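High affinity transport system protein p37 (Mycoplasma hyorhinis, PDB 3EKI) serves as the extracytoplasmic thiamine-binding lipoprotein of a high-affinity transport system and holds thiamine diphosphate in its binding pocket. Local coordinates at residues Asn213-Met218 against Ser255-Lys260; Lys260-Ile265 against Ile336-Ile341. All blocks are in the same frame, centred on the assembly; numbering follows the deposited sequence.

Interaction 1 (Asn213-Met218 against Ser255-Lys260); sequences NFYRGM and SSSKFK. Unlike the reference sequence in segment 255-260: Ser256 (reference Phe). With TPP (thiamine diphosphate), chain B.
Tyr215 and Ser257 converge on one terminal phosphate oxygen, O1B of thiamine diphosphate, which three donors grip. Tyr215 OH gives it a 2.6 Å bond from within the plane of the ring, and Ser257 contributes twice, through its OG at 2.7 Å and its backbone N at 2.9 Å (N-H...O 159°). The serine OG sits between the backbone N and the carbonyl carbon (chi1 65°), and OG and N reach the same oxygen. The two residues also touch, Ser257 CB lying 3.5 Å from Tyr215 CE2 at an oblique angle to the ring, while ligand carbon C6 rests over one ring face, offset toward the rim. The next oxygen, O2B, accepts from Ser256 N at 2.9 Å, a nearly straight bond (164°). Lys258 bends back at chi3 and chi4 to place NZ 2.7 Å from O1A; NZ also forms a salt bridge with Glu308. This is the familiar binding of a phosphate at a helix N-terminus: the OG of Ser255, the N-cap, both accepts from Lys258 N and donates to O3B. Helix 256-269 thus begins at the diphosphate, beside the chain leading into strand 217-223, which strands 304-308 and 331-337 flank in the mixed sheet.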
loop_
_atom_site.group_PDB
_atom_site.type_symbol
_atom_site.label_atom_id
_atom_site.label_comp_id
_atom_site.label_asym_id
_atom_site.label_seq_id
_atom_site.Cartn_x
_atom_site.Cartn_y
_atom_site.Cartn_z
ATOM N N ASN A 213 -10.844 2.418 2.994
ATOM C CA ASN A 213 -10.639 0.985 2.942
ATOM C C ASN A 213 -10.114 0.534 1.580
ATOM O O ASN A 213 -10.470 -0.508 1.042
ATOM C CB ASN A 213 -11.939 0.281 3.305
ATOM C CG ASN A 213 -13.041 0.561 2.308
ATOM O OD1 ASN A 213 -12.989 1.559 1.578
ATOM N ND2 ASN A 213 -14.006 -0.332 2.330
ATOM N N PHE A 214 -9.218 1.384 1.061
ATOM C CA PHE A 214 -8.637 1.121 -0.246
ATOM C C PHE A 214 -7.384 1.962 -0.460
ATOM O O PHE A 214 -7.138 2.932 0.270
ATOM C CB PHE A 214 -9.669 1.453 -1.322
ATOM C CG PHE A 214 -9.989 2.945 -1.383
ATOM C CD1 PHE A 214 -9.356 3.852 -2.223
ATOM C CD2 PHE A 214 -10.968 3.458 -0.546
ATOM C CE1 PHE A 214 -9.645 5.202 -2.191
ATOM C CE2 PHE A 214 -11.285 4.792 -0.513
ATOM C CZ PHE A 214 -10.631 5.661 -1.344
ATOM N N TYR A 215 -6.635 1.683 -1.514
ATOM C CA TYR A 215 -5.599 2.562 -2.032
ATOM C C TYR A 215 -5.572 2.316 -3.545
ATOM O O TYR A 215 -6.220 1.411 -4.087
ATOM C CB TYR A 215 -4.226 2.395 -1.394
ATOM C CG TYR A 215 -3.474 1.148 -1.805
ATOM C CD1 TYR A 215 -4.021 -0.121 -1.624
ATOM C CD2 TYR A 215 -2.216 1.219 -2.371
ATOM C CE1 TYR A 215 -3.342 -1.263 -1.990
ATOM C CE2 TYR A 215 -1.525 0.098 -2.757
ATOM C CZ TYR A 215 -2.086 -1.145 -2.564
ATOM O OH TYR A 215 -1.395 -2.259 -2.959
ATOM N N ARG A 216 -4.815 3.155 -4.227
ATOM C CA ARG A 216 -4.637 3.071 -5.667
ATOM C C ARG A 216 -3.168 3.188 -6.050
ATOM O O ARG A 216 -2.317 3.597 -5.256
ATOM C CB ARG A 216 -5.367 4.212 -6.385
ATOM C CG ARG A 216 -6.832 4.368 -6.046
ATOM C CD ARG A 216 -7.367 5.602 -6.782
ATOM N NE ARG A 216 -8.665 5.932 -6.240
ATOM C CZ ARG A 216 -9.851 5.518 -6.641
ATOM N NH1 ARG A 216 -9.948 4.687 -7.679
ATOM N NH2 ARG A 216 -10.920 5.955 -5.982
ATOM N N GLY A 217 -2.834 2.859 -7.291
ATOM C CA GLY A 217 -1.602 3.241 -7.915
ATOM C C GLY A 217 -1.822 4.537 -8.718
ATOM O O GLY A 217 -2.920 5.088 -8.733
ATOM N N MET A 218 -0.722 4.966 -9.324
ATOM C CA MET A 218 -0.823 6.163 -10.171
ATOM C C MET A 218 0.255 6.107 -11.230
ATOM O O MET A 218 1.271 5.439 -11.070
ATOM C CB MET A 218 -0.689 7.426 -9.351
ATOM C CG MET A 218 0.653 7.654 -8.709
ATOM S SD MET A 218 0.710 9.171 -7.747
ATOM C CE MET A 218 0.648 10.399 -9.034
ATOM N N SER A 255 3.905 -6.636 -7.899
ATOM C CA SER A 255 3.349 -5.494 -7.207
ATOM C C SER A 255 1.971 -5.098 -7.736
ATOM O O SER A 255 1.766 -4.990 -8.950
ATOM C CB SER A 255 4.273 -4.276 -7.318
ATOM O OG SER A 255 3.650 -3.146 -6.712
ATOM N N SER A 256 0.994 -4.839 -6.873
ATOM C CA SER A 256 -0.271 -4.286 -7.348
ATOM C C SER A 256 -0.084 -2.819 -7.744
ATOM O O SER A 256 -0.353 -2.453 -8.906
ATOM C CB SER A 256 -1.390 -4.401 -6.317
ATOM O OG SER A 256 -1.588 -5.738 -5.898
ATOM N N SER A 257 0.351 -1.976 -6.827
ATOM C CA SER A 257 0.374 -0.533 -7.030
ATOM C C SER A 257 1.587 -0.034 -7.810
ATOM O O SER A 257 1.608 1.180 -8.113
ATOM C CB SER A 257 0.309 0.226 -5.706
ATOM O OG SER A 257 1.439 0.002 -4.898
ATOM N N LYS A 258 2.566 -0.848 -8.116
ATOM C CA LYS A 258 3.730 -0.433 -8.912
ATOM C C LYS A 258 3.861 -1.262 -10.177
ATOM O O LYS A 258 4.870 -1.218 -10.889
ATOM C CB LYS A 258 4.996 -0.454 -8.055
ATOM C CG LYS A 258 4.917 0.580 -6.936
ATOM C CD LYS A 258 5.895 0.280 -5.811
ATOM C CE LYS A 258 5.381 -0.842 -4.934
ATOM N NZ LYS A 258 4.502 -0.308 -3.874
ATOM N N PHE A 259 2.797 -1.991 -10.486
ATOM C CA PHE A 259 2.809 -2.823 -11.694
ATOM C C PHE A 259 1.415 -3.205 -12.198
ATOM O O PHE A 259 0.977 -2.719 -13.192
ATOM C CB PHE A 259 3.680 -4.095 -11.535
ATOM C CG PHE A 259 4.122 -4.696 -12.846
ATOM C CD1 PHE A 259 3.279 -5.481 -13.555
ATOM C CD2 PHE A 259 5.333 -4.407 -13.382
ATOM C CE1 PHE A 259 3.659 -6.018 -14.762
ATOM C CE2 PHE A 259 5.703 -4.920 -14.539
ATOM C CZ PHE A 259 4.846 -5.740 -15.236
ATOM N N LYS A 260 0.700 -4.073 -11.510
ATOM C CA LYS A 260 -0.518 -4.647 -12.042
ATOM C C LYS A 260 -1.651 -3.641 -12.164
ATOM O O LYS A 260 -2.371 -3.677 -13.173
ATOM C CB LYS A 260 -0.977 -5.861 -11.195
ATOM C CG LYS A 260 0.045 -6.974 -11.174
ATOM C CD LYS A 260 -0.324 -8.080 -10.193
ATOM C CE LYS A 260 -0.088 -9.459 -10.788
ATOM N NZ LYS A 260 1.244 -10.001 -10.393
HETATM N "N1'" TPP B . 1.693 5.567 4.678
HETATM C "C2'" TPP B . 2.803 5.501 5.454
HETATM C CM2 TPP B . 2.893 6.407 6.686
HETATM N "N3'" TPP B . 3.800 4.650 5.156
HETATM C "C4'" TPP B . 3.647 3.781 4.121
HETATM N "N4'" TPP B . 4.612 2.886 3.898
HETATM C "C5'" TPP B . 2.535 3.870 3.271
HETATM C "C6'" TPP B . 1.561 4.808 3.593
HETATM C "C7'" TPP B . 2.306 3.005 2.023
HETATM N N3 TPP B . 1.600 1.730 2.243
HETATM C C2 TPP B . 1.658 1.006 3.360
HETATM S S1 TPP B . 0.644 -0.408 3.189
HETATM C C5 TPP B . 0.192 0.029 1.559
HETATM C C4 TPP B . 0.913 1.155 1.211
HETATM C CM4 TPP B . 0.605 1.950 -0.076
HETATM C C6 TPP B . -0.692 -0.830 0.647
HETATM C C7 TPP B . 0.095 -2.029 0.111
HETATM O O7 TPP B . 1.169 -1.549 -0.725
HETATM P PA TPP B . 2.497 -2.357 -1.056
HETATM O O1A TPP B . 3.477 -1.420 -1.657
HETATM O O2A TPP B . 2.985 -3.085 0.165
HETATM O O3A TPP B . 2.107 -3.530 -2.036
HETATM P PB TPP B . 2.030 -3.453 -3.638
HETATM O O1B TPP B . 0.976 -2.472 -4.053
HETATM O O2B TPP B . 1.661 -4.931 -4.059
HETATM O O3B TPP B . 3.470 -3.147 -4.232
#

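Interaction 2 (Lys260-Ile265 against Ile336-Ile341)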
loop_
_atom_site.group_PDB
_atom_site.type_symbol
_atom_site.label_atom_id
_atom_site.label_comp_id
_atom_site.label_asym_id
_atom_site.label_seq_id
_atom_site.Cartn_x
_atom_site.Cartn_y
_atom_site.Cartn_z
ATOM N N LYS A 260 0.700 -4.073 -11.510
ATOM C CA LYS A 260 -0.518 -4.647 -12.042
ATOM C C LYS A 260 -1.651 -3.641 -12.164
ATOM O O LYS A 260 -2.371 -3.677 -13.173
ATOM C CB LYS A 260 -0.977 -5.861 -11.195
ATOM C CG LYS A 260 0.045 -6.974 -11.174
ATOM C CD LYS A 260 -0.324 -8.080 -10.193
ATOM C CE LYS A 260 -0.088 -9.459 -10.788
ATOM N NZ LYS A 260 1.244 -10.001 -10.393
ATOM N N LEU A 261 -1.865 -2.739 -11.219
ATOM C CA LEU A 261 -2.999 -1.817 -11.346
ATOM C C LEU A 261 -2.787 -0.875 -12.524
ATOM O O LEU A 261 -3.758 -0.525 -13.197
ATOM C CB LEU A 261 -3.224 -1.027 -10.059
ATOM C CG LEU A 261 -3.747 -1.901 -8.914
ATOM C CD1 LEU A 261 -3.641 -1.145 -7.594
ATOM C CD2 LEU A 261 -5.179 -2.320 -9.173
ATOM N N GLU A 262 -1.549 -0.454 -12.730
ATOM C CA GLU A 262 -1.246 0.432 -13.862
ATOM C C GLU A 262 -1.334 -0.338 -15.179
ATOM O O GLU A 262 -1.804 0.217 -16.172
ATOM C CB GLU A 262 0.134 1.080 -13.695
ATOM C CG GLU A 262 0.222 2.046 -12.536
ATOM C CD GLU A 262 0.558 1.467 -11.178
ATOM O OE1 GLU A 262 0.668 0.232 -11.049
ATOM O OE2 GLU A 262 0.729 2.298 -10.252
ATOM N N GLU A 263 -0.851 -1.591 -15.185
ATOM C CA GLU A 263 -1.013 -2.424 -16.376
ATOM C C GLU A 263 -2.462 -2.473 -16.814
ATOM O O GLU A 263 -2.805 -2.335 -17.997
ATOM C CB GLU A 263 -0.489 -3.841 -16.116
ATOM C CG GLU A 263 -0.879 -4.878 -17.174
ATOM C CD GLU A 263 -0.230 -6.197 -16.838
ATOM O OE1 GLU A 263 0.492 -6.783 -17.649
ATOM O OE2 GLU A 263 -0.442 -6.672 -15.691
ATOM N N THR A 264 -3.402 -2.672 -15.884
ATOM C CA THR A 264 -4.822 -2.680 -16.183
ATOM C C THR A 264 -5.295 -1.369 -16.815
ATOM O O THR A 264 -6.022 -1.398 -17.818
ATOM C CB THR A 264 -5.651 -2.919 -14.898
ATOM O OG1 THR A 264 -5.349 -4.234 -14.407
ATOM C CG2 THR A 264 -7.141 -2.908 -15.161
ATOM N N ILE A 265 -4.901 -0.228 -16.247
ATOM C CA ILE A 265 -5.308 1.048 -16.857
ATOM C C ILE A 265 -4.798 1.202 -18.300
ATOM O O ILE A 265 -5.548 1.629 -19.182
ATOM C CB ILE A 265 -4.811 2.210 -15.987
ATOM C CG1 ILE A 265 -5.455 2.249 -14.586
ATOM C CG2 ILE A 265 -5.020 3.545 -16.668
ATOM C CD1 ILE A 265 -6.968 2.177 -14.586
ATOM N N ILE A 336 -2.786 9.875 -14.444
ATOM C CA ILE A 336 -4.017 9.210 -14.098
ATOM C C ILE A 336 -3.741 8.312 -12.884
ATOM O O ILE A 336 -2.588 7.896 -12.729
ATOM C CB ILE A 336 -4.580 8.383 -15.263
ATOM C CG1 ILE A 336 -6.019 7.909 -15.097
ATOM C CG2 ILE A 336 -3.657 7.221 -15.594
ATOM C CD1 ILE A 336 -6.671 7.409 -16.362
ATOM N N VAL A 337 -4.758 8.097 -12.062
ATOM C CA VAL A 337 -4.594 7.088 -10.998
ATOM C C VAL A 337 -5.215 5.776 -11.458
ATOM O O VAL A 337 -5.705 5.649 -12.592
ATOM C CB VAL A 337 -5.167 7.528 -9.653
ATOM C CG1 VAL A 337 -4.424 8.813 -9.244
ATOM C CG2 VAL A 337 -6.660 7.727 -9.644
ATOM N N THR A 338 -5.222 4.761 -10.607
ATOM C CA THR A 338 -5.782 3.474 -10.996
ATOM C C THR A 338 -7.098 3.200 -10.275
ATOM O O THR A 338 -7.593 4.003 -9.503
ATOM C CB THR A 338 -4.824 2.311 -10.698
ATOM O OG1 THR A 338 -4.772 2.080 -9.263
ATOM C CG2 THR A 338 -3.397 2.588 -11.149
ATOM N N ASN A 339 -7.664 2.023 -10.542
ATOM C CA ASN A 339 -8.805 1.485 -9.830
ATOM C C ASN A 339 -8.329 1.116 -8.418
ATOM O O ASN A 339 -7.135 0.943 -8.209
ATOM C CB ASN A 339 -9.389 0.282 -10.549
ATOM C CG ASN A 339 -9.933 0.566 -11.933
ATOM O OD1 ASN A 339 -10.410 1.661 -12.199
ATOM N ND2 ASN A 339 -9.854 -0.442 -12.796
ATOM N N PRO A 340 -9.277 1.075 -7.490
ATOM C CA PRO A 340 -8.914 0.855 -6.082
ATOM C C PRO A 340 -8.950 -0.591 -5.612
ATOM O O PRO A 340 -9.793 -1.367 -6.066
ATOM C CB PRO A 340 -10.044 1.631 -5.420
ATOM C CG PRO A 340 -11.234 1.346 -6.278
ATOM C CD PRO A 340 -10.706 1.274 -7.691
ATOM N N ILE A 341 -8.026 -0.901 -4.685
ATOM C CA ILE A 341 -8.053 -2.247 -4.066
ATOM C C ILE A 341 -7.911 -2.109 -2.563
ATOM O O ILE A 341 -7.549 -1.041 -2.066
ATOM C CB ILE A 341 -6.948 -3.151 -4.621
ATOM C CG1 ILE A 341 -5.529 -2.683 -4.333
ATOM C CG2 ILE A 341 -7.175 -3.361 -6.119
ATOM C CD1 ILE A 341 -4.438 -3.664 -4.720
HETATM O O HOH W 1 -6.389 -0.412 -12.103
#
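Leu261, Ile265 and Thr338 supply most of the surface buried where helix 256-269 packs on strand 331-337, at one edge of a mixed sheet, and on the chain that follows it, an alpha/beta layer in keeping with the periplasmic-binding-protein clan. Leu261 and Ile265, one helical turn apart, both point toward segment 336-341, and the threonine lies between them, crossing each at about a right angle. Leu261 CB approaches Thr338 OG1 to 3.6 Å, whereas Ile265 CG1 lies against the backbone, 3.8 Å from Thr338 CA. Thr338 OG1 sits between the backbone N and the carbonyl carbon (chi1 72°), which leaves CG2 anti to the carbonyl carbon, packed on the Leu261 carbonyl and on Glu262 CG. The hydroxyl is held by a 2.8 Å bond from Thr338 OG1 to Asn339 O.

Farther along, Leu261 and Ile341 meet tip to tip, CD2 to CG2 at 3.8 Å, alongside helix 390-402, whose Ala401 touches both side chains and whose Ile402 touches the leucine. At the other end Ile265 CG2 reaches Ile336 CG2 at 4.1 Å, with Leu171 of helix 170-184 packed against both side chains. No direct hydrogen bond joins the two segments. A water does so instead, donating to Leu261 O at 2.9 Å and accepting from Asn339 N at 3.2 Å. The burial is not without polar cost: Val337 O, with Ile265 CG1 3.9 Å away, has no hydrogen-bonding partner in the model.

In the fold
Both contacts use helix 256-269, interaction 1 at its phosphate-binding start and interaction 2 over the following turns; they share Lys260, and their centres lie about 6 Å apart. The Ser256 O to Leu261 N contact of 2.8 Å, probably a hydrogen bond, ties the two parts of the helix together. On the sheet side, strands 217-223 and 331-337 are neighbours, and Gly217 N approaches Thr338 OG1 at 2.9 Å, again probably a hydrogen bond. Ile341, at the pocket end of interaction 2, packs on Tyr215 and Ser256, and its side chain is about 6 Å from thiamine diphosphate. The pair illustrates how a ligand-binding helix start is continuous with helix-to-sheet packing.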